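Local coordinates for 450aa long hypothetical fmu protein (Pyrococcus horikoshii, PDB 2YXL) that probably methylates cytosine at C5 in RNA, as a member of the RsmB/NOP family that uses S-adenosyl-L-methionine, at residues A[295-298]-A[299-303]; A[242-246]-A[247-251]; A[234-238]-A[239-243]; A[33-36]-A[37-41]. One frame throughout, in Å; residues are numbered along the deposited sequence.

Interaction 1. Residues A[295-298]-A[299-303]; sequences MRMK and RLKDF. With SFG (sinefungin), chain B.
Arg296 and Arg299, one turn apart on helix 294-306, bring two like charges together. Arg299 NH1 lies 3.4 Å from Arg296 CD and 3.6 Å from Arg296 NE, and the two guanidinium planes are 21° apart. The chain of Arg296 bends at chi2 (-90°) and again at chi3, which swings its guanidinium to the ribose of sinefungin. There O3' of the ligand sits over one face, offset toward the rim, with Arg296 NH2 at 3.0 Å. Arg296 NH2 also makes a weak hydrogen bond to Ala269 O, and both arginines touch Pro270.

Apolar contact belongs to another side of the helix, where Met297 and Leu300 run side by side in the same direction and Met297 SD meets Leu300 CD2 at 3.8 Å. Met297 also packs on Pro314 of the following strand, as befits a helix in a beta-alpha-beta unit of the Rossmann-like methyltransferase domain.

Backbone bonds hold the turn: Lys301 N to Met297 O (3.0 Å) and Asp302 N to Lys298 O (3.1 Å), while the bonds of Arg299 N and Leu300 N to Arg296 O are weak.

Since the ligand hydroxyl approaches over the guanidinium face, Arg296 probably contributes to the pocket mainly through polar packing and electrostatics, and the nearby charge of Arg299 is likely to add to the positive potential there.

Interaction 2. Residues A[242-246]-A[247-251]; sequences IVQEE and ASAVA
Gln244 lays its side chain along the first turn of helix 246-255, at a strand-to-helix junction whose N-cap position is Glu245. This is the tightly packed part. With CG anti to the backbone N (chi1 -178°) and the chain extended beyond it, Gln244 reaches across Ser248 to Ala249: its CG meets Ser248 CB at 3.6 Å, and its OE1 comes within 3.4 Å of Ala249 CB. That same amide oxygen accepts a hydrogen bond from Arg190, while the chain also touches Lys273 and His276 of helix 272-280, near the cofactor site. The first helical bonds follow, Ala249 N to Glu245 O at 3.2 Å in the carbonyl plane and Val250 N to Glu246 O at 3.1 Å. Glu246, although buried, is well satisfied: its carboxylate meets Arg217 in a salt bridge and is hydrogen-bonded by Ser215 and Tyr420.

The looser side lies at Glu245 and Ser248, both partly exposed. The Glu245 carboxylate turns away from the helix start to a salt bridge with Lys348, and Glu245 CB stays 4.3 Å from Ser248 OG. A water bridges the two residues instead, accepting from Glu245 N at 3.1 Å and hydrogen-bonded to Ser248 OG at 2.9 Å.

Interaction 3. Residues A[234-238]-A[239-243]; sequences SAFNE and GKIIV
Ile241 lays its CG1 branch against the short helix 234-237, 4.1 Å from both Ala235 CB and Phe236 CB. That branch stands between the backbone N and the carbonyl carbon (chi1 60°), which turns it back over the helix from the start of strand 241-243. The Phe236 ring extends beside the strand, and its CD1 passes 3.4 Å from Ile241 O, the carbonyl lying oblique to the ring. Phe230 meets the same ring edge-to-face, and Phe303 and Arg306 of helix 294-306 also pack on it.

The chain reverses through a Schellman motif. Gly239, with a phi of 78° that suits a glycine, donates its N-H to Phe236 O at 3.0 Å from well above the carbonyl plane. Lys240 N makes the longer-span bond to Ala235 O at 2.8 Å, with a C=O...N angle of 171°. Lys240 CB lies 3.3 Å from the same oxygen, Ala235 O.

Outside the turn, the extended chains of Glu238 and Lys240 run side by side and point the same way, joined by a weak salt bridge of 3.4 Å between Glu238 OE1 and Lys240 NZ. An alanine at Lys240 is likely to leave the Glu238 carboxylate without this positive mate.

The chemistry is thus divided: backbone bonds and apolar packing set the helix-to-strand reversal, and the weak ion pair probably adds only modestly to its stability.

Interaction 4. Residues A[33-36]-A[37-41]; sequences YAKR and EAFKK
The Phe39 ring carries Lys35 CG over one face, and the Arg36 guanidinium has Glu37 N over one of its own, both within helix 32-41. The first is a CH-pi contact between residues one helical turn apart: Lys35 CG stands 3.8 Å from the ring centroid, displaced toward the rim, and is nearest Phe39 CZ at 3.7 Å. CG of Lys35 is anti to the backbone N (chi1 -171°), and bends farther out bring NZ to a hydrogen bond with Thr54. Phe39 also packs on Asn50, Leu53 and Thr54, joining this helix to helix 47-75. A serine in place of Phe39 would probably leave the Lys35 methylenes without their aromatic partner and open a gap against helix 47-75.

On another side of the helix, Arg36 folds back along its own backbone, bent at chi2 and chi3. Its NH2 reaches Glu37 OE2 only in a long salt bridge of 3.9 Å, with the guanidinium and carboxylate planes 47° apart.

Regular helical bonds underlie both groups, among them Phe39 N to Lys35 O at 3.0 Å. The Lys40 chain crosses that of Arg36 at about a right angle and sets its NZ 3.5 Å from Arg36 CG.

How the interactions relate
Interaction 4 comes first along the chain, on helix 32-41, followed by interactions 3, 2 and 1. Interactions 3 and 2 share Ile242 and Val243 on strand 241-243, the edge of a four-stranded antiparallel sheet; one leads into that strand and the other out of it to helix 246-255, with centres 15 Å apart. Phe303, at the end of interaction 1 on helix 294-306, packs on both Phe236 and Ile242, tying the sheet to the Rossmann-like domain. Interactions 1 and 4 have centres 20 Å apart but touch where Arg299 meets Tyr33. Helix 294-306 therefore links the sinefungin pocket to the antiparallel sheet and to the N-terminal helices.

Interaction 1. Residues A[295-298]-A[299-303]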
# COMPACT_ATOMS: atom_id res chain seq x y z
N MET A 295 9.20 -15.06 -0.57
CA MET A 295 8.77 -14.52 -1.86
C MET A 295 8.89 -12.99 -1.91
O MET A 295 9.00 -12.41 -2.99
CB MET A 295 7.33 -14.96 -2.15
CG MET A 295 7.00 -15.11 -3.62
SD MET A 295 5.45 -16.01 -3.90
CE MET A 295 5.95 -17.71 -3.59
N ARG A 296 8.85 -12.35 -0.74
CA ARG A 296 9.07 -10.91 -0.64
C ARG A 296 10.56 -10.61 -0.57
O ARG A 296 11.02 -9.57 -1.04
CB ARG A 296 8.37 -10.34 0.60
CG ARG A 296 6.85 -10.43 0.60
CD ARG A 296 6.17 -9.22 -0.01
NE ARG A 296 6.39 -8.00 0.78
CZ ARG A 296 5.69 -7.65 1.85
NH1 ARG A 296 4.70 -8.42 2.29
NH2 ARG A 296 5.98 -6.52 2.48
N MET A 297 11.31 -11.54 0.02
CA MET A 297 12.76 -11.41 0.16
C MET A 297 13.48 -11.49 -1.19
O MET A 297 14.49 -10.81 -1.40
CB MET A 297 13.31 -12.47 1.12
CG MET A 297 14.80 -12.33 1.43
SD MET A 297 15.20 -10.89 2.45
CE MET A 297 15.00 -11.57 4.09
N LYS A 298 12.94 -12.30 -2.11
CA LYS A 298 13.52 -12.44 -3.45
C LYS A 298 13.42 -11.14 -4.25
O LYS A 298 14.23 -10.89 -5.15
CB LYS A 298 12.92 -13.64 -4.21
CG LYS A 298 11.51 -13.45 -4.75
CD LYS A 298 11.50 -12.95 -6.20
CE LYS A 298 10.12 -12.45 -6.62
NZ LYS A 298 9.11 -13.54 -6.72
N ARG A 299 12.42 -10.31 -3.92
CA ARG A 299 12.29 -8.99 -4.53
C ARG A 299 13.39 -8.06 -4.01
O ARG A 299 13.96 -7.29 -4.78
CB ARG A 299 10.91 -8.38 -4.26
CG ARG A 299 9.76 -9.09 -4.98
CD ARG A 299 8.66 -8.10 -5.37
NE ARG A 299 7.99 -7.50 -4.22
CZ ARG A 299 6.75 -7.80 -3.82
NH1 ARG A 299 6.24 -7.19 -2.76
NH2 ARG A 299 6.03 -8.70 -4.47
N LEU A 300 13.67 -8.15 -2.71
CA LEU A 300 14.74 -7.38 -2.08
C LEU A 300 16.10 -7.73 -2.67
O LEU A 300 16.91 -6.83 -2.93
CB LEU A 300 14.73 -7.58 -0.55
CG LEU A 300 15.86 -7.03 0.34
CD1 LEU A 300 16.21 -5.58 0.03
CD2 LEU A 300 15.50 -7.17 1.81
N LYS A 301 16.35 -9.01 -2.90
CA LYS A 301 17.59 -9.46 -3.53
C LYS A 301 17.69 -8.94 -4.97
O LYS A 301 18.78 -8.58 -5.42
CB LYS A 301 17.71 -10.99 -3.50
CG LYS A 301 17.98 -11.56 -2.11
CD LYS A 301 18.03 -13.08 -2.15
CE LYS A 301 18.15 -13.67 -0.75
NZ LYS A 301 18.16 -15.16 -0.77
N ASP A 302 16.56 -8.91 -5.67
CA ASP A 302 16.49 -8.35 -7.02
C ASP A 302 16.79 -6.86 -7.05
O ASP A 302 17.51 -6.39 -7.93
CB ASP A 302 15.12 -8.62 -7.66
CG ASP A 302 14.99 -10.04 -8.19
OD1 ASP A 302 13.84 -10.49 -8.39
OD2 ASP A 302 16.02 -10.71 -8.41
N PHE A 303 16.25 -6.12 -6.08
CA PHE A 303 16.51 -4.68 -5.95
C PHE A 303 17.97 -4.40 -5.59
O PHE A 303 18.62 -3.58 -6.24
CB PHE A 303 15.57 -4.04 -4.91
CG PHE A 303 14.19 -3.74 -5.43
CD1 PHE A 303 13.07 -4.34 -4.85
CD2 PHE A 303 14.00 -2.85 -6.48
CE1 PHE A 303 11.79 -4.06 -5.31
CE2 PHE A 303 12.72 -2.56 -6.95
CZ PHE A 303 11.61 -3.17 -6.37
N SFG B . 10.35 -2.17 5.62
CA SFG B . 9.80 -2.73 4.37
C SFG B . 10.07 -1.77 3.20
O SFG B . 10.08 -2.26 2.05
OXT SFG B . 10.26 -0.57 3.47
CB SFG B . 8.29 -3.02 4.54
CG SFG B . 8.05 -4.12 5.59
CD SFG B . 6.57 -4.50 5.72
NE SFG B . 5.82 -3.33 6.21
C5' SFG B . 6.34 -5.64 6.74
C4' SFG B . 7.22 -6.90 6.50
O4' SFG B . 7.39 -7.51 7.80
C3' SFG B . 6.56 -7.98 5.63
O3' SFG B . 7.39 -8.22 4.49
C2' SFG B . 6.49 -9.22 6.53
O2' SFG B . 6.81 -10.41 5.80
C1' SFG B . 7.58 -8.92 7.54
N9 SFG B . 7.46 -9.65 8.84
C8 SFG B . 6.35 -9.83 9.55
N7 SFG B . 6.63 -10.52 10.66
C5 SFG B . 7.93 -10.80 10.64
C6 SFG B . 8.78 -11.48 11.51
N6 SFG B . 8.31 -12.03 12.63
N1 SFG B . 10.08 -11.58 11.19
C2 SFG B . 10.56 -11.04 10.08
N3 SFG B . 9.77 -10.38 9.24
C4 SFG B . 8.46 -10.24 9.49

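Interaction 2. Residues A[242-246]-A[247-251]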
# COMPACT_ATOMS: atom_id res chain seq x y z
N ILE A 242 12.98 3.53 -7.48
CA ILE A 242 12.21 2.52 -6.75
C ILE A 242 10.91 3.15 -6.22
O ILE A 242 10.91 4.31 -5.81
CB ILE A 242 13.04 1.88 -5.59
CG1 ILE A 242 12.27 0.74 -4.91
CG2 ILE A 242 13.51 2.94 -4.58
CD1 ILE A 242 13.12 -0.17 -4.02
N VAL A 243 9.82 2.39 -6.24
CA VAL A 243 8.53 2.87 -5.73
C VAL A 243 8.57 2.97 -4.21
O VAL A 243 8.74 1.97 -3.52
CB VAL A 243 7.34 1.97 -6.17
CG1 VAL A 243 6.02 2.52 -5.65
CG2 VAL A 243 7.29 1.85 -7.69
N GLN A 244 8.42 4.19 -3.69
CA GLN A 244 8.39 4.43 -2.25
C GLN A 244 7.64 5.72 -1.95
O GLN A 244 7.82 6.72 -2.64
CB GLN A 244 9.81 4.50 -1.67
CG GLN A 244 9.85 4.71 -0.16
CD GLN A 244 11.25 4.70 0.43
OE1 GLN A 244 12.08 5.55 0.10
NE2 GLN A 244 11.50 3.76 1.34
N GLU A 245 6.81 5.68 -0.91
CA GLU A 245 6.10 6.86 -0.43
C GLU A 245 7.05 7.82 0.25
O GLU A 245 8.08 7.41 0.80
CB GLU A 245 4.97 6.47 0.53
CG GLU A 245 3.88 5.59 -0.08
CD GLU A 245 3.07 6.28 -1.18
OE1 GLU A 245 3.09 7.53 -1.28
OE2 GLU A 245 2.41 5.56 -1.95
N GLU A 246 6.71 9.11 0.22
CA GLU A 246 7.51 10.15 0.87
C GLU A 246 7.75 9.84 2.35
O GLU A 246 8.87 9.94 2.84
CB GLU A 246 6.85 11.52 0.69
CG GLU A 246 7.71 12.69 1.15
CD GLU A 246 6.94 14.00 1.21
OE1 GLU A 246 7.11 14.83 0.29
OE2 GLU A 246 6.16 14.19 2.16
N ALA A 247 6.68 9.46 3.05
CA ALA A 247 6.75 9.12 4.47
C ALA A 247 7.76 8.01 4.78
O ALA A 247 8.48 8.07 5.78
CB ALA A 247 5.36 8.75 5.00
N SER A 248 7.81 7.00 3.91
CA SER A 248 8.75 5.90 4.05
C SER A 248 10.20 6.33 3.84
O SER A 248 11.11 5.80 4.50
CB SER A 248 8.40 4.77 3.09
OG SER A 248 7.15 4.19 3.43
N ALA A 249 10.42 7.28 2.93
CA ALA A 249 11.76 7.81 2.67
C ALA A 249 12.30 8.62 3.85
O ALA A 249 13.50 8.58 4.13
CB ALA A 249 11.75 8.66 1.42
N VAL A 250 11.42 9.35 4.53
CA VAL A 250 11.76 10.15 5.70
C VAL A 250 12.28 9.26 6.84
O VAL A 250 13.24 9.62 7.54
CB VAL A 250 10.55 11.00 6.18
CG1 VAL A 250 10.80 11.61 7.56
CG2 VAL A 250 10.22 12.08 5.16
N ALA A 251 11.66 8.09 7.02
CA ALA A 251 12.04 7.13 8.05
C ALA A 251 13.55 6.88 8.09
O ALA A 251 14.19 7.11 9.12
CB ALA A 251 11.28 5.81 7.87
O HOH W 1 6.47 3.12 0.86

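Interaction 3. Residues A[234-238]-A[239-243]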
# COMPACT_ATOMS: atom_id res chain seq x y z
N SER A 234 13.56 2.32 -18.65
CA SER A 234 15.02 2.26 -18.62
C SER A 234 15.55 2.59 -17.23
O SER A 234 16.46 1.92 -16.74
CB SER A 234 15.62 3.22 -19.66
OG SER A 234 15.29 2.81 -20.98
N ALA A 235 14.96 3.61 -16.61
CA ALA A 235 15.36 4.06 -15.28
C ALA A 235 15.18 2.98 -14.21
O ALA A 235 16.02 2.84 -13.32
CB ALA A 235 14.60 5.32 -14.89
N PHE A 236 14.09 2.22 -14.30
CA PHE A 236 13.81 1.17 -13.33
C PHE A 236 14.70 -0.06 -13.51
O PHE A 236 15.22 -0.60 -12.53
CB PHE A 236 12.33 0.76 -13.36
CG PHE A 236 11.95 -0.24 -12.30
CD1 PHE A 236 11.73 0.17 -10.99
CD2 PHE A 236 11.83 -1.59 -12.61
CE1 PHE A 236 11.39 -0.75 -10.00
CE2 PHE A 236 11.49 -2.52 -11.63
CZ PHE A 236 11.27 -2.10 -10.32
N ASN A 237 14.87 -0.49 -14.76
CA ASN A 237 15.66 -1.68 -15.07
C ASN A 237 17.17 -1.49 -14.89
O ASN A 237 17.93 -2.46 -14.85
CB ASN A 237 15.35 -2.19 -16.48
CG ASN A 237 13.94 -2.77 -16.60
OD1 ASN A 237 13.44 -3.41 -15.68
ND2 ASN A 237 13.31 -2.55 -17.75
N GLU A 238 17.59 -0.23 -14.78
CA GLU A 238 18.98 0.10 -14.46
C GLU A 238 19.15 0.37 -12.97
O GLU A 238 20.26 0.57 -12.49
CB GLU A 238 19.44 1.31 -15.28
CG GLU A 238 19.67 1.00 -16.76
CD GLU A 238 19.72 2.25 -17.64
OE1 GLU A 238 19.25 3.32 -17.19
OE2 GLU A 238 20.23 2.15 -18.77
N GLY A 239 18.04 0.35 -12.23
CA GLY A 239 18.05 0.51 -10.78
C GLY A 239 18.24 1.94 -10.31
O GLY A 239 18.82 2.18 -9.25
N LYS A 240 17.74 2.88 -11.10
CA LYS A 240 17.86 4.30 -10.78
C LYS A 240 16.70 4.79 -9.92
O LYS A 240 16.83 5.78 -9.20
CB LYS A 240 17.95 5.14 -12.06
CG LYS A 240 19.19 4.88 -12.90
CD LYS A 240 19.24 5.77 -14.14
CE LYS A 240 20.51 5.53 -14.94
NZ LYS A 240 20.52 6.31 -16.20
N ILE A 241 15.57 4.08 -9.99
CA ILE A 241 14.35 4.45 -9.26
C ILE A 241 13.65 3.25 -8.60
O ILE A 241 13.71 2.13 -9.09
CB ILE A 241 13.32 5.20 -10.16
CG1 ILE A 241 12.88 4.33 -11.34
CG2 ILE A 241 13.87 6.54 -10.62
CD1 ILE A 241 11.52 4.68 -11.89
N ILE A 242 12.98 3.53 -7.48
CA ILE A 242 12.21 2.52 -6.75
C ILE A 242 10.91 3.15 -6.22
O ILE A 242 10.91 4.31 -5.81
CB ILE A 242 13.04 1.88 -5.59
CG1 ILE A 242 12.27 0.74 -4.91
CG2 ILE A 242 13.51 2.94 -4.58
CD1 ILE A 242 13.12 -0.17 -4.02
N VAL A 243 9.82 2.39 -6.24
CA VAL A 243 8.53 2.87 -5.73
C VAL A 243 8.57 2.97 -4.21
O VAL A 243 8.74 1.97 -3.52
CB VAL A 243 7.34 1.97 -6.17
CG1 VAL A 243 6.02 2.52 -5.65
CG2 VAL A 243 7.29 1.85 -7.69

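Interaction 4. Residues A[33-36]-A[37-41]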
# COMPACT_ATOMS: atom_id res chain seq x y z
N TYR A 33 0.24 -4.78 -8.63
CA TYR A 33 0.89 -5.88 -9.33
C TYR A 33 -0.12 -6.72 -10.12
O TYR A 33 0.18 -7.21 -11.21
CB TYR A 33 1.65 -6.79 -8.35
CG TYR A 33 2.97 -6.24 -7.85
CD1 TYR A 33 4.18 -6.67 -8.41
CD2 TYR A 33 3.02 -5.30 -6.82
CE1 TYR A 33 5.40 -6.18 -7.95
CE2 TYR A 33 4.24 -4.80 -6.36
CZ TYR A 33 5.42 -5.24 -6.93
OH TYR A 33 6.63 -4.75 -6.47
N ALA A 34 -1.31 -6.87 -9.56
CA ALA A 34 -2.40 -7.60 -10.20
C ALA A 34 -2.95 -6.82 -11.40
O ALA A 34 -3.21 -7.41 -12.46
CB ALA A 34 -3.50 -7.89 -9.21
N LYS A 35 -3.11 -5.51 -11.23
CA LYS A 35 -3.57 -4.64 -12.30
C LYS A 35 -2.59 -4.66 -13.46
O LYS A 35 -2.99 -4.81 -14.61
CB LYS A 35 -3.78 -3.22 -11.79
CG LYS A 35 -4.47 -2.29 -12.79
CD LYS A 35 -4.64 -0.88 -12.24
CE LYS A 35 -3.34 -0.08 -12.26
NZ LYS A 35 -2.90 0.27 -13.64
N ARG A 36 -1.30 -4.52 -13.15
CA ARG A 36 -0.24 -4.57 -14.16
C ARG A 36 -0.27 -5.89 -14.93
O ARG A 36 -0.28 -5.89 -16.16
CB ARG A 36 1.14 -4.37 -13.52
CG ARG A 36 2.30 -4.25 -14.52
CD ARG A 36 3.59 -4.90 -14.01
NE ARG A 36 3.57 -6.37 -14.14
CZ ARG A 36 3.33 -7.22 -13.14
NH1 ARG A 36 3.10 -6.77 -11.91
NH2 ARG A 36 3.33 -8.53 -13.37
N GLU A 37 -0.30 -6.99 -14.19
CA GLU A 37 -0.32 -8.34 -14.76
C GLU A 37 -1.50 -8.54 -15.73
O GLU A 37 -1.31 -9.02 -16.85
CB GLU A 37 -0.33 -9.39 -13.65
CG GLU A 37 -0.81 -10.79 -14.05
CD GLU A 37 0.30 -11.71 -14.54
OE1 GLU A 37 0.25 -12.91 -14.22
OE2 GLU A 37 1.22 -11.23 -15.26
N ALA A 38 -2.70 -8.15 -15.29
CA ALA A 38 -3.92 -8.34 -16.07
C ALA A 38 -3.95 -7.48 -17.33
O ALA A 38 -4.41 -7.93 -18.38
CB ALA A 38 -5.15 -8.06 -15.21
N PHE A 39 -3.44 -6.26 -17.21
CA PHE A 39 -3.43 -5.30 -18.32
C PHE A 39 -2.46 -5.72 -19.43
O PHE A 39 -2.78 -5.57 -20.61
CB PHE A 39 -3.12 -3.89 -17.80
CG PHE A 39 -4.30 -3.21 -17.13
CD1 PHE A 39 -5.35 -3.95 -16.60
CD2 PHE A 39 -4.33 -1.83 -17.00
CE1 PHE A 39 -6.43 -3.32 -15.97
CE2 PHE A 39 -5.40 -1.19 -16.38
CZ PHE A 39 -6.45 -1.94 -15.87
N LYS A 40 -1.31 -6.26 -19.04
CA LYS A 40 -0.32 -6.76 -20.00
C LYS A 40 -0.76 -8.08 -20.63
O LYS A 40 -0.42 -8.37 -21.78
CB LYS A 40 1.05 -6.95 -19.33
CG LYS A 40 1.63 -5.68 -18.69
CD LYS A 40 2.16 -4.69 -19.72
CE LYS A 40 2.18 -3.28 -19.16
NZ LYS A 40 2.82 -3.21 -17.82
N LYS A 41 -1.52 -8.86 -19.86
CA LYS A 41 -2.07 -10.13 -20.33
C LYS A 41 -3.11 -9.90 -21.43
O LYS A 41 -3.14 -10.63 -22.42
CB LYS A 41 -2.71 -10.89 -19.16
CG LYS A 41 -2.81 -12.40 -19.33
CD LYS A 41 -3.80 -12.97 -18.32
CE LYS A 41 -3.67 -14.49 -18.18
NZ LYS A 41 -2.62 -14.87 -17.20